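Local atomic coordinates of DNA protection during starvation protein (Halobacterium salinarum, PDB entry 1TJO), a protein that probably protects DNA from oxidative damage by taking up ferrous iron, oxidising it with hydrogen peroxide and storing it as ferric mineral inside a hollow twelve-subunit shell. Residues Tyr45-Lys50 with Asp106-Asp111. Residues are numbered along the deposited sequence; the frame is centred on the assembly and turned at random.
Sequences YHQLKK and DVEDED
Lys50 and Glu108 form a salt bridge between helix 24-54 and the loop that lies between helices 96-102 and 115-142. The Lys50 chain is fully extended, with CG anti to the backbone N (chi1 178°), and its ammonium enters a bend of the loop. There Lys50 NZ gives a hydrogen bond to Asp111 O at 2.8 Å. Lys50 NZ also meets Glu108 OE2 at 2.9 Å, on the anti lone pair of that oxygen. Asp109 O lies 2.7 Å from Lys50 NZ, and a water 3.1 Å from NZ accepts a further bond. An alanine in place of Lys50 would probably leave the carboxylate of Glu108 without its counter-charge here and Asp111 O without this donor.

One turn earlier, Gln47 crosses Glu108 at about a right angle. Gln47 OE1 takes a nearly straight hydrogen bond from Glu108 N (2.9 Å, 172° at the hydrogen). Gln47 CD packs on Glu108 CG at 4.0 Å. Gln47, Lys50 and Glu108 are buried and form the tight part.

The outer side is looser. Val107 only grazes Gln47, and exposed Asp109 points its CB away from the helix. Its OD2 accepts from Asp111 N in an Asx turn and also bonds Tyr113. A water on Asp106 O reaches Gln47 NE2 only weakly.

The contact ties the loop to the ferritin-like helical bundle. Glu108 also bonds His51 and Asn121, and Gln47 NE2 bonds Asp122, which brings in helix 115-142. Ser95 and Ala11 of a second subunit bond Glu110 and Asp111, while Leu48 packs against helix 60-87.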
loop_
_atom_site.group_PDB
_atom_site.type_symbol
_atom_site.label_atom_id
_atom_site.label_comp_id
_atom_site.label_asym_id
_atom_site.label_seq_id
_atom_site.Cartn_x
_atom_site.Cartn_y
_atom_site.Cartn_z
ATOM N N TYR A 45 3.321 -14.470 -27.344
ATOM C CA TYR A 45 2.858 -14.716 -25.975
ATOM C C TYR A 45 2.904 -16.220 -25.665
ATOM O O TYR A 45 3.430 -16.667 -24.596
ATOM C CB TYR A 45 1.413 -14.228 -25.816
ATOM C CG TYR A 45 0.685 -14.762 -24.580
ATOM C CD1 TYR A 45 0.897 -14.216 -23.347
ATOM C CD2 TYR A 45 -0.217 -15.792 -24.709
ATOM C CE1 TYR A 45 0.225 -14.704 -22.240
ATOM C CE2 TYR A 45 -0.862 -16.326 -23.639
ATOM C CZ TYR A 45 -0.678 -15.754 -22.404
ATOM O OH TYR A 45 -1.358 -16.279 -21.322
ATOM N N HIS A 46 2.329 -17.025 -26.563
ATOM C CA HIS A 46 2.251 -18.461 -26.286
ATOM C C HIS A 46 3.617 -19.147 -26.272
ATOM O O HIS A 46 3.853 -20.072 -25.489
ATOM C CB HIS A 46 1.299 -19.152 -27.257
ATOM C CG HIS A 46 -0.114 -19.070 -26.804
ATOM N ND1 HIS A 46 -0.558 -19.767 -25.705
ATOM C CD2 HIS A 46 -1.175 -18.344 -27.251
ATOM C CE1 HIS A 46 -1.845 -19.490 -25.514
ATOM N NE2 HIS A 46 -2.233 -18.627 -26.425
ATOM N N GLN A 47 4.548 -18.647 -27.075
ATOM C CA GLN A 47 5.893 -19.223 -27.109
ATOM C C GLN A 47 6.745 -18.773 -25.917
ATOM O O GLN A 47 7.527 -19.551 -25.379
ATOM C CB GLN A 47 6.595 -18.855 -28.382
ATOM C CG GLN A 47 7.867 -19.665 -28.574
ATOM C CD GLN A 47 8.257 -19.850 -30.038
ATOM O OE1 GLN A 47 7.603 -20.598 -30.765
ATOM N NE2 GLN A 47 9.316 -19.162 -30.470
ATOM N N LEU A 48 6.505 -17.550 -25.454
ATOM C CA LEU A 48 7.151 -17.061 -24.235
ATOM C C LEU A 48 6.661 -17.894 -23.055
ATOM O O LEU A 48 7.445 -18.279 -22.184
ATOM C CB LEU A 48 6.851 -15.582 -24.011
ATOM C CG LEU A 48 7.515 -14.620 -24.973
ATOM C CD1 LEU A 48 7.018 -13.226 -24.788
ATOM C CD2 LEU A 48 9.032 -14.605 -24.859
ATOM N N LYS A 49 5.357 -18.152 -23.026
ATOM C CA LYS A 49 4.797 -19.032 -21.990
ATOM C C LYS A 49 5.440 -20.392 -22.022
ATOM O O LYS A 49 5.874 -20.868 -21.013
ATOM C CB LYS A 49 3.279 -19.174 -22.123
ATOM C CG LYS A 49 2.455 -17.949 -21.692
ATOM C CD LYS A 49 2.756 -17.529 -20.310
ATOM C CE LYS A 49 2.138 -18.352 -19.284
ATOM N NZ LYS A 49 1.567 -17.449 -18.146
ATOM N N LYS A 50 5.562 -21.001 -23.202
ATOM C CA LYS A 50 6.234 -22.280 -23.333
ATOM C C LYS A 50 7.629 -22.241 -22.726
ATOM O O LYS A 50 8.026 -23.118 -21.980
ATOM C CB LYS A 50 6.388 -22.616 -24.804
ATOM C CG LYS A 50 7.124 -23.895 -25.033
ATOM C CD LYS A 50 7.183 -24.171 -26.524
ATOM C CE LYS A 50 7.893 -25.469 -26.776
ATOM N NZ LYS A 50 8.130 -25.786 -28.229
ATOM N N ASP A 106 7.420 -17.324 -37.235
ATOM C CA ASP A 106 7.711 -18.751 -37.175
ATOM C C ASP A 106 7.503 -19.257 -35.761
ATOM O O ASP A 106 8.017 -18.668 -34.831
ATOM C CB ASP A 106 9.165 -19.005 -37.552
ATOM C CG ASP A 106 9.504 -18.470 -38.910
ATOM O OD1 ASP A 106 8.809 -18.842 -39.876
ATOM O OD2 ASP A 106 10.410 -17.639 -39.081
ATOM N N VAL A 107 6.762 -20.347 -35.622
ATOM C CA VAL A 107 6.434 -20.951 -34.349
ATOM C C VAL A 107 7.242 -22.225 -34.160
ATOM O O VAL A 107 7.393 -23.003 -35.107
ATOM C CB VAL A 107 4.911 -21.265 -34.275
ATOM C CG1 VAL A 107 4.082 -20.115 -34.804
ATOM C CG2 VAL A 107 4.555 -22.480 -35.038
ATOM N N GLU A 108 7.776 -22.461 -32.975
ATOM C CA GLU A 108 8.416 -23.734 -32.669
ATOM C C GLU A 108 7.432 -24.860 -32.767
ATOM O O GLU A 108 6.279 -24.702 -32.403
ATOM C CB GLU A 108 8.937 -23.795 -31.223
ATOM C CG GLU A 108 10.240 -23.118 -31.036
ATOM C CD GLU A 108 10.806 -23.186 -29.635
ATOM O OE1 GLU A 108 11.881 -22.596 -29.463
ATOM O OE2 GLU A 108 10.229 -23.847 -28.729
ATOM N N ASP A 109 7.922 -26.035 -33.133
ATOM C CA ASP A 109 7.110 -27.233 -33.004
ATOM C C ASP A 109 7.012 -27.605 -31.511
ATOM O O ASP A 109 7.570 -26.917 -30.667
ATOM C CB ASP A 109 7.605 -28.368 -33.902
ATOM C CG ASP A 109 8.906 -28.994 -33.478
ATOM O OD1 ASP A 109 9.437 -29.758 -34.325
ATOM O OD2 ASP A 109 9.446 -28.905 -32.375
ATOM N N GLU A 110 6.307 -28.670 -31.188
ATOM C CA GLU A 110 5.950 -28.932 -29.778
ATOM C C GLU A 110 7.021 -29.599 -28.937
ATOM O O GLU A 110 6.826 -29.810 -27.711
ATOM C CB GLU A 110 4.633 -29.730 -29.714
ATOM C CG GLU A 110 3.448 -28.881 -30.129
ATOM C CD GLU A 110 3.187 -27.760 -29.136
ATOM O OE1 GLU A 110 3.219 -26.583 -29.560
ATOM O OE2 GLU A 110 2.945 -28.071 -27.957
ATOM N N ASP A 111 8.152 -29.940 -29.535
ATOM C CA ASP A 111 9.241 -30.449 -28.731
ATOM C C ASP A 111 9.868 -29.272 -27.999
ATOM O O ASP A 111 9.610 -28.109 -28.339
ATOM C CB ASP A 111 10.274 -31.167 -29.569
ATOM C CG ASP A 111 9.740 -32.459 -30.175
ATOM O OD1 ASP A 111 8.720 -33.008 -29.692
ATOM O OD2 ASP A 111 10.333 -33.007 -31.117
HETATM O O HOH W 1 10.443 -18.915 -33.666
HETATM O O HOH W 2 5.490 -24.848 -29.553
#